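Local coordinates for protein putative esterase/lipase/thioesterase (Silicibacter sp., PDB 2PBL) that probably hydrolyses ester or thioester bonds as a serine hydrolase of the alpha/beta-hydrolase fold, at residues G72-F77 with S167-L172; A134-G139 with N244-L249; P217-Q222 with K240-V245. All coordinates share one frame; numbering follows the deposited sequence.

Contact 1: G72-F77 with S167-L172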
loop_
_atom_site.group_PDB
_atom_site.type_symbol
_atom_site.label_atom_id
_atom_site.label_comp_id
_atom_site.label_asym_id
_atom_site.label_seq_id
_atom_site.Cartn_x
_atom_site.Cartn_y
_atom_site.Cartn_z
ATOM N N GLY A 72 -6.105 -0.254 5.832
ATOM C CA GLY A 72 -7.100 0.147 6.822
ATOM C C GLY A 72 -8.366 0.771 6.241
ATOM O O GLY A 72 -9.057 1.531 6.952
ATOM N N TYR A 73 -8.666 0.434 4.972
ATOM C CA TYR A 73 -9.842 0.844 4.244
ATOM C C TYR A 73 -9.935 2.364 4.223
ATOM O O TYR A 73 -10.996 2.896 4.428
ATOM C CB TYR A 73 -11.127 0.213 4.831
ATOM C CG TYR A 73 -11.435 -1.226 4.368
ATOM C CD1 TYR A 73 -11.796 -1.475 3.060
ATOM C CD2 TYR A 73 -11.464 -2.278 5.256
ATOM C CE1 TYR A 73 -12.108 -2.739 2.639
ATOM C CE2 TYR A 73 -11.770 -3.554 4.847
ATOM C CZ TYR A 73 -12.104 -3.776 3.539
ATOM O OH TYR A 73 -12.426 -5.043 3.119
ATOM N N TRP A 74 -8.787 3.043 4.117
ATOM C CA TRP A 74 -8.752 4.515 4.047
ATOM C C TRP A 74 -9.417 5.228 5.247
ATOM O O TRP A 74 -9.774 6.404 5.146
ATOM C CB TRP A 74 -9.481 4.953 2.769
ATOM C CG TRP A 74 -9.055 4.364 1.471
ATOM C CD1 TRP A 74 -7.986 4.754 0.700
ATOM C CD2 TRP A 74 -9.698 3.314 0.743
ATOM N NE1 TRP A 74 -7.926 4.010 -0.440
ATOM C CE2 TRP A 74 -8.957 3.105 -0.435
ATOM C CE3 TRP A 74 -10.824 2.513 0.978
ATOM C CZ2 TRP A 74 -9.317 2.150 -1.376
ATOM C CZ3 TRP A 74 -11.184 1.581 0.043
ATOM C CH2 TRP A 74 -10.436 1.400 -1.120
HETATM N N MSE A 75 -9.624 4.514 6.365
HETATM C CA MSE A 75 -10.314 5.075 7.530
HETATM C C MSE A 75 -9.639 4.805 8.889
HETATM O O MSE A 75 -10.148 5.245 9.943
HETATM C CB MSE A 75 -11.744 4.566 7.524
HETATM C CG MSE A 75 -11.863 3.085 7.699
HETATM SE SE MSE A 75 -13.753 2.571 7.767
HETATM C CE MSE A 75 -14.350 3.153 6.254
ATOM N N ALA A 76 -8.488 4.120 8.885
ATOM C CA ALA A 76 -7.769 3.793 10.119
ATOM C C ALA A 76 -6.303 3.525 9.845
ATOM O O ALA A 76 -5.918 3.313 8.720
ATOM C CB ALA A 76 -8.403 2.559 10.821
ATOM N N PHE A 77 -5.537 3.527 10.933
ATOM C CA PHE A 77 -4.087 3.352 10.963
ATOM C C PHE A 77 -3.371 4.572 10.391
ATOM O O PHE A 77 -3.988 5.462 9.801
ATOM C CB PHE A 77 -3.637 2.041 10.299
ATOM C CG PHE A 77 -4.298 0.820 10.888
ATOM C CD1 PHE A 77 -3.755 0.183 11.992
ATOM C CD2 PHE A 77 -5.449 0.348 10.373
ATOM C CE1 PHE A 77 -4.368 -0.949 12.550
ATOM C CE2 PHE A 77 -6.079 -0.774 10.934
ATOM C CZ PHE A 77 -5.528 -1.406 12.033
ATOM N N SER A 167 -3.026 -7.681 -1.806
ATOM C CA SER A 167 -4.433 -7.757 -1.440
ATOM C C SER A 167 -5.132 -6.427 -1.737
ATOM O O SER A 167 -5.808 -5.847 -0.880
ATOM C CB SER A 167 -4.540 -8.118 0.032
ATOM O OG SER A 167 -3.653 -9.203 0.338
ATOM N N PRO A 168 -5.016 -5.951 -3.000
ATOM C CA PRO A 168 -5.590 -4.660 -3.331
ATOM C C PRO A 168 -7.128 -4.594 -3.512
ATOM O O PRO A 168 -7.816 -5.596 -3.786
ATOM C CB PRO A 168 -4.981 -4.375 -4.708
ATOM C CG PRO A 168 -4.863 -5.777 -5.317
ATOM C CD PRO A 168 -4.323 -6.569 -4.149
ATOM N N LEU A 169 -7.642 -3.397 -3.326
ATOM C CA LEU A 169 -8.990 -3.066 -3.791
ATOM C C LEU A 169 -8.802 -2.477 -5.194
ATOM O O LEU A 169 -8.267 -1.348 -5.326
ATOM C CB LEU A 169 -9.643 -2.071 -2.852
ATOM C CG LEU A 169 -9.826 -2.866 -1.536
ATOM C CD1 LEU A 169 -9.650 -2.097 -0.288
ATOM C CD2 LEU A 169 -11.181 -3.571 -1.609
ATOM N N SER A 170 -9.296 -3.179 -6.221
ATOM C CA SER A 170 -9.114 -2.766 -7.617
ATOM C C SER A 170 -10.346 -2.199 -8.303
ATOM O O SER A 170 -10.241 -1.482 -9.320
ATOM C CB SER A 170 -8.570 -3.925 -8.433
ATOM O OG SER A 170 -9.497 -4.989 -8.483
ATOM N N ASP A 171 -11.503 -2.528 -7.727
ATOM C CA ASP A 171 -12.771 -2.100 -8.225
ATOM C C ASP A 171 -13.472 -1.616 -6.981
ATOM O O ASP A 171 -13.722 -2.400 -6.035
ATOM C CB ASP A 171 -13.472 -3.287 -8.874
ATOM C CG ASP A 171 -14.771 -2.894 -9.568
ATOM O OD1 ASP A 171 -15.280 -1.775 -9.355
ATOM O OD2 ASP A 171 -15.282 -3.731 -10.313
ATOM N N LEU A 172 -13.698 -0.308 -6.908
ATOM C CA LEU A 172 -14.386 0.226 -5.749
ATOM C C LEU A 172 -15.919 0.169 -5.822
ATOM O O LEU A 172 -16.571 0.454 -4.830
ATOM C CB LEU A 172 -13.935 1.657 -5.500
ATOM C CG LEU A 172 -12.411 1.866 -5.372
ATOM C CD1 LEU A 172 -12.150 3.326 -4.857
ATOM C CD2 LEU A 172 -11.733 0.869 -4.477
#
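Leu169 reaches between Tyr73 and Trp74 with a single methyl, CD1, and that methyl touches both rings. It lies 3.7 Å from Trp74 CH2 and 3.9 Å from Tyr73 CE1. With Leu169 chi2 at 144°, away from a staggered value, the branch is turned so that CD1 lies near both rings. The tight part is centred on Trp74 CH2, the outer corner of the indole's six-membered ring, because Leu172 CD2 meets the same carbon at 3.6 Å. Two leucine methyls thus share one aromatic corner; no hydrogen bond crosses between the segments, and the buried area is 170 Å². His141 and Phe184 add edge-to-face ring contacts to Trp74.

The Tyr73 side is looser. Only the CD1-CE1 side of its ring comes near Leu169, the residue is partly exposed, and its OH is hydrogen-bonded to Tyr8 O. An unidentified bound molecule lies about 3 Å from the Tyr73 side chain, which suggests that this side borders a pocket. Both segments are loops that follow strands, 64-69 and 160-166, and Leu169 also touches the probable nucleophile elbow. Gly72 has a backbone conformation (phi 123°) that calls for glycine, in the loop where alpha/beta hydrolases commonly place their oxyanion hole; the contact probably packs this loop beside the elbow.

Contact 2: A134-G139 with N244-L249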
loop_
_atom_site.group_PDB
_atom_site.type_symbol
_atom_site.label_atom_id
_atom_site.label_comp_id
_atom_site.label_asym_id
_atom_site.label_seq_id
_atom_site.Cartn_x
_atom_site.Cartn_y
_atom_site.Cartn_z
ATOM N N ALA A 134 4.919 -0.840 -3.017
ATOM C CA ALA A 134 4.024 -1.905 -2.556
ATOM C C ALA A 134 3.046 -1.273 -1.584
ATOM O O ALA A 134 3.326 -0.245 -0.976
ATOM C CB ALA A 134 4.760 -3.058 -1.905
ATOM N N GLY A 135 1.909 -1.898 -1.449
ATOM C CA GLY A 135 0.860 -1.372 -0.592
ATOM C C GLY A 135 -0.175 -2.443 -0.318
ATOM O O GLY A 135 -0.470 -3.284 -1.184
ATOM N N HIS A 136 -0.729 -2.387 0.892
ATOM C CA HIS A 136 -1.635 -3.411 1.368
ATOM C C HIS A 136 -3.078 -2.953 1.453
ATOM O O HIS A 136 -3.366 -1.918 2.080
ATOM C CB HIS A 136 -1.102 -3.854 2.737
ATOM C CG HIS A 136 -1.947 -4.867 3.446
ATOM N ND1 HIS A 136 -2.364 -4.690 4.744
ATOM C CD2 HIS A 136 -2.426 -6.068 3.052
ATOM C CE1 HIS A 136 -3.071 -5.738 5.124
ATOM N NE2 HIS A 136 -3.148 -6.579 4.109
ATOM N N SER A 137 -3.970 -3.678 0.788
ATOM C CA SER A 137 -5.406 -3.434 0.933
ATOM C C SER A 137 -5.734 -2.039 0.322
ATOM O O SER A 137 -5.490 -1.859 -0.907
ATOM C CB SER A 137 -5.787 -3.659 2.396
ATOM O OG SER A 137 -7.195 -3.881 2.549
ATOM N N ALA A 138 -6.250 -1.091 1.100
ATOM C CA ALA A 138 -6.439 0.295 0.605
ATOM C C ALA A 138 -5.121 0.831 0.030
ATOM O O ALA A 138 -5.108 1.649 -0.929
ATOM C CB ALA A 138 -6.910 1.218 1.729
ATOM N N GLY A 139 -4.018 0.427 0.650
ATOM C CA GLY A 139 -2.666 0.826 0.195
ATOM C C GLY A 139 -2.299 0.200 -1.113
ATOM O O GLY A 139 -1.500 0.752 -1.891
ATOM N N ASN A 244 -1.579 -11.460 7.844
ATOM C CA ASN A 244 -0.192 -11.952 7.843
ATOM C C ASN A 244 0.465 -12.035 6.454
ATOM O O ASN A 244 1.664 -12.391 6.344
ATOM C CB ASN A 244 -0.014 -13.279 8.609
ATOM C CG ASN A 244 -0.709 -14.412 7.991
ATOM O OD1 ASN A 244 -1.434 -14.277 6.997
ATOM N ND2 ASN A 244 -0.499 -15.603 8.588
ATOM N N VAL A 245 -0.302 -11.724 5.409
ATOM C CA VAL A 245 0.181 -11.691 4.008
ATOM C C VAL A 245 1.363 -10.728 3.848
ATOM O O VAL A 245 2.282 -11.007 3.096
ATOM C CB VAL A 245 -0.962 -11.339 2.996
ATOM C CG1 VAL A 245 -1.469 -9.924 3.139
ATOM C CG2 VAL A 245 -0.505 -11.572 1.569
ATOM N N ILE A 246 1.335 -9.641 4.622
ATOM C CA ILE A 246 2.396 -8.632 4.641
ATOM C C ILE A 246 3.607 -9.018 5.492
ATOM O O ILE A 246 4.665 -8.394 5.400
ATOM C CB ILE A 246 1.853 -7.271 5.165
ATOM C CG1 ILE A 246 1.395 -7.363 6.652
ATOM C CG2 ILE A 246 0.731 -6.769 4.277
ATOM C CD1 ILE A 246 0.735 -6.060 7.190
ATOM N N GLU A 247 3.470 -10.043 6.318
ATOM C CA GLU A 247 4.571 -10.415 7.233
ATOM C C GLU A 247 5.896 -10.679 6.581
ATOM O O GLU A 247 6.900 -10.216 7.112
ATOM C CB GLU A 247 4.188 -11.553 8.183
ATOM C CG GLU A 247 3.203 -11.069 9.199
ATOM C CD GLU A 247 2.736 -12.108 10.249
ATOM O OE1 GLU A 247 3.062 -13.341 10.133
ATOM O OE2 GLU A 247 2.024 -11.648 11.175
ATOM N N PRO A 248 5.917 -11.375 5.426
ATOM C CA PRO A 248 7.203 -11.615 4.732
ATOM C C PRO A 248 8.027 -10.385 4.338
ATOM O O PRO A 248 9.220 -10.528 3.993
ATOM C CB PRO A 248 6.787 -12.395 3.480
ATOM C CG PRO A 248 5.504 -13.082 3.920
ATOM C CD PRO A 248 4.808 -12.062 4.734
ATOM N N LEU A 249 7.427 -9.192 4.386
ATOM C CA LEU A 249 8.191 -7.970 4.129
ATOM C C LEU A 249 9.351 -7.791 5.114
ATOM O O LEU A 249 10.358 -7.139 4.801
ATOM C CB LEU A 249 7.298 -6.737 4.175
ATOM C CG LEU A 249 6.299 -6.501 3.035
ATOM C CD1 LEU A 249 5.409 -5.305 3.320
ATOM C CD2 LEU A 249 6.963 -6.293 1.680
#
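Ile246 sets its CG2 methyl over one face of the His136 imidazole, 3.5 Å from the ring centroid and 18° off the ring normal, which defines a CH-pi contact. The methyl is offset toward the CG-CD2 side, with CG at 3.4 Å. Val245 adds CG1 at 3.9 Å from His136 NE2. Ser137 CB lies over the opposite face, so the imidazole sits between an isoleucine methyl and its own chain neighbour.

Several features place these groups. His136 extends its ring away from the strand with CG opposite the backbone N (chi1 177°), directing it at the 244-249 loop. A type I turn from Asn244 to Glu247, closed by Glu247 N to Asn244 O at 3.0 Å, presents Val245 and Ile246 to the histidine. His136 NE2 also lies close to the backbone oxygen His242 O, tying the ring's far end to the residues just before this turn. Replacing His136 by alanine would probably leave Ile246 CG2 without its aromatic face, deprive His242 O of its imidazole partner and open a gap between the strand end and the turn.

Ser137, the next residue, has a positive phi of 67°, a strained conformation that fits the nucleophile elbow of this fold, with Gly135 and Gly139 completing a GxSxG pattern. His136 ends strand 131-136, which pairs with strands 64-69 and 160-166, and helix 138-145 starts directly after Ser137. Phe68 of strand 64-69 touches both His136 and Leu249, while helix 255-261 packs against Ala134 and Leu249.

Contact 3: P217-Q222 with K240-V245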
loop_
_atom_site.group_PDB
_atom_site.type_symbol
_atom_site.label_atom_id
_atom_site.label_comp_id
_atom_site.label_asym_id
_atom_site.label_seq_id
_atom_site.Cartn_x
_atom_site.Cartn_y
_atom_site.Cartn_z
ATOM N N PRO A 217 -13.112 -14.392 -0.071
ATOM C CA PRO A 217 -13.410 -14.471 -1.492
ATOM C C PRO A 217 -13.389 -13.109 -2.231
ATOM O O PRO A 217 -12.890 -13.040 -3.365
ATOM C CB PRO A 217 -14.824 -15.053 -1.491
ATOM C CG PRO A 217 -14.813 -15.945 -0.352
ATOM C CD PRO A 217 -14.052 -15.242 0.706
ATOM N N ALA A 218 -13.934 -12.078 -1.588
ATOM C CA ALA A 218 -13.959 -10.702 -2.143
ATOM C C ALA A 218 -12.532 -10.220 -2.508
ATOM O O ALA A 218 -12.327 -9.608 -3.551
ATOM C CB ALA A 218 -14.553 -9.776 -1.142
ATOM N N PHE A 219 -11.566 -10.484 -1.643
ATOM C CA PHE A 219 -10.171 -10.082 -1.914
ATOM C C PHE A 219 -9.499 -10.907 -2.992
ATOM O O PHE A 219 -8.678 -10.373 -3.745
ATOM C CB PHE A 219 -9.333 -9.967 -0.648
ATOM C CG PHE A 219 -9.597 -8.688 0.087
ATOM C CD1 PHE A 219 -10.652 -8.589 1.002
ATOM C CD2 PHE A 219 -8.864 -7.548 -0.199
ATOM C CE1 PHE A 219 -10.904 -7.393 1.653
ATOM C CE2 PHE A 219 -9.151 -6.338 0.426
ATOM C CZ PHE A 219 -10.149 -6.259 1.351
ATOM N N LEU A 220 -9.811 -12.197 -3.059
ATOM C CA LEU A 220 -9.324 -13.009 -4.142
ATOM C C LEU A 220 -9.893 -12.495 -5.468
ATOM O O LEU A 220 -9.185 -12.442 -6.494
ATOM C CB LEU A 220 -9.693 -14.491 -3.910
ATOM C CG LEU A 220 -8.969 -15.156 -2.753
ATOM C CD1 LEU A 220 -9.540 -16.554 -2.532
ATOM C CD2 LEU A 220 -7.479 -15.223 -3.014
ATOM N N ASP A 221 -11.153 -12.079 -5.451
ATOM C CA ASP A 221 -11.795 -11.517 -6.638
ATOM C C ASP A 221 -11.159 -10.165 -7.042
ATOM O O ASP A 221 -10.794 -9.952 -8.192
ATOM C CB ASP A 221 -13.300 -11.323 -6.402
ATOM C CG ASP A 221 -14.033 -12.648 -6.233
ATOM O OD1 ASP A 221 -13.392 -13.679 -6.515
ATOM O OD2 ASP A 221 -15.207 -12.662 -5.773
ATOM N N GLN A 222 -11.033 -9.285 -6.068
ATOM C CA GLN A 222 -10.406 -7.985 -6.283
ATOM C C GLN A 222 -9.009 -8.154 -6.925
ATOM O O GLN A 222 -8.627 -7.378 -7.797
ATOM C CB GLN A 222 -10.306 -7.217 -4.954
ATOM C CG GLN A 222 -11.628 -6.683 -4.404
ATOM C CD GLN A 222 -12.138 -5.450 -5.116
ATOM O OE1 GLN A 222 -11.485 -4.899 -6.001
ATOM N NE2 GLN A 222 -13.335 -5.026 -4.747
ATOM N N LYS A 240 -2.097 -17.742 3.389
ATOM C CA LYS A 240 -2.050 -16.420 4.019
ATOM C C LYS A 240 -3.413 -15.752 4.089
ATOM O O LYS A 240 -4.260 -15.951 3.184
ATOM C CB LYS A 240 -1.059 -15.517 3.302
ATOM C CG LYS A 240 0.387 -15.966 3.363
ATOM C CD LYS A 240 0.975 -16.038 4.759
ATOM C CE LYS A 240 2.406 -16.545 4.721
ATOM N NZ LYS A 240 2.902 -16.772 6.106
ATOM N N HIS A 241 -3.628 -14.990 5.182
ATOM C CA HIS A 241 -4.868 -14.233 5.348
ATOM C C HIS A 241 -4.520 -12.751 5.199
ATOM O O HIS A 241 -3.387 -12.414 4.928
ATOM C CB HIS A 241 -5.634 -14.549 6.648
ATOM C CG HIS A 241 -4.820 -14.432 7.885
ATOM N ND1 HIS A 241 -4.338 -13.230 8.350
ATOM C CD2 HIS A 241 -4.441 -15.365 8.782
ATOM C CE1 HIS A 241 -3.639 -13.437 9.446
ATOM N NE2 HIS A 241 -3.691 -14.723 9.734
ATOM N N HIS A 242 -5.507 -11.878 5.335
ATOM C CA HIS A 242 -5.307 -10.438 5.069
ATOM C C HIS A 242 -4.306 -9.760 5.964
ATOM O O HIS A 242 -3.729 -8.743 5.582
ATOM C CB HIS A 242 -6.681 -9.722 5.141
ATOM C CG HIS A 242 -6.737 -8.409 4.422
ATOM N ND1 HIS A 242 -6.610 -8.307 3.052
ATOM C CD2 HIS A 242 -6.947 -7.152 4.876
ATOM C CE1 HIS A 242 -6.709 -7.040 2.698
ATOM N NE2 HIS A 242 -6.945 -6.320 3.780
ATOM N N PHE A 243 -4.106 -10.287 7.164
ATOM C CA PHE A 243 -3.234 -9.656 8.122
ATOM C C PHE A 243 -1.830 -10.193 8.174
ATOM O O PHE A 243 -0.958 -9.435 8.534
ATOM C CB PHE A 243 -3.849 -9.657 9.518
ATOM C CG PHE A 243 -5.118 -8.881 9.634
ATOM C CD1 PHE A 243 -5.528 -7.971 8.680
ATOM C CD2 PHE A 243 -5.853 -8.976 10.803
ATOM C CE1 PHE A 243 -6.704 -7.282 8.842
ATOM C CE2 PHE A 243 -7.023 -8.264 10.971
ATOM C CZ PHE A 243 -7.441 -7.418 10.001
ATOM N N ASN A 244 -1.579 -11.460 7.844
ATOM C CA ASN A 244 -0.192 -11.952 7.843
ATOM C C ASN A 244 0.465 -12.035 6.454
ATOM O O ASN A 244 1.664 -12.391 6.344
ATOM C CB ASN A 244 -0.014 -13.279 8.609
ATOM C CG ASN A 244 -0.709 -14.412 7.991
ATOM O OD1 ASN A 244 -1.434 -14.277 6.997
ATOM N ND2 ASN A 244 -0.499 -15.603 8.588
ATOM N N VAL A 245 -0.302 -11.724 5.409
ATOM C CA VAL A 245 0.181 -11.691 4.008
ATOM C C VAL A 245 1.363 -10.728 3.848
ATOM O O VAL A 245 2.282 -11.007 3.096
ATOM C CB VAL A 245 -0.962 -11.339 2.996
ATOM C CG1 VAL A 245 -1.469 -9.924 3.139
ATOM C CG2 VAL A 245 -0.505 -11.572 1.569
#
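Phe219, in the first turns of helix 217-230, meets His242, the probable histidine of a Ser-His-Glu triad in this alpha/beta-hydrolase fold. The contact is aromatic: the ring centroids are 4.3 Å apart and the planes are inclined at 47°. His242 CE1 lies 3.4 Å from Phe219 CE2, over one face of the phenyl ring and offset toward its rim. With CG anti to the backbone N (chi1 -159°), the His242 imidazole is directed from its loop across to the phenyl ring.

Polar bonds fix the imidazole from other directions. Its NE2 is hydrogen-bonded to Ser137 OG, consistent with a catalytic pair, and its ND1 to Glu215 OE1, so both nitrogens are engaged while the carbon between them rests on Phe219.

Within the loop, a second set of hydrogen bonds shapes the backbone around His242. His241 N donates to Asn244 OD1 at 2.9 Å, in the carbonyl plane. The same oxygen lies 3.3 Å above the centre of the His241 ring. At the ring's edge, Phe243 N donates to His241 ND1 at 3.2 Å, only 7° out of the imidazole plane.

In the fold
The three contacts have centres 10 to 12 Å apart and gather around one probable active site, at the C-terminal ends of parallel strands in the central sheet. Along the chain, contact 1 closes before contact 3 opens, whereas contacts 1 and 2 interleave; contacts 2 and 3 share Asn244 and Val245. Direct bridges support the grouping: Trp74 CE2 lies 3.5 Å from Ala138 CB, joining contacts 1 and 2, and Ser170 OG lies 2.6 Å from Gln222 O, joining contacts 1 and 3. Loops after strands 64-69, 160-166 and 233-237 thereby converge with helices 138-145 and 217-230, bringing sequence-distant elements together at the presumed hydrolase centre.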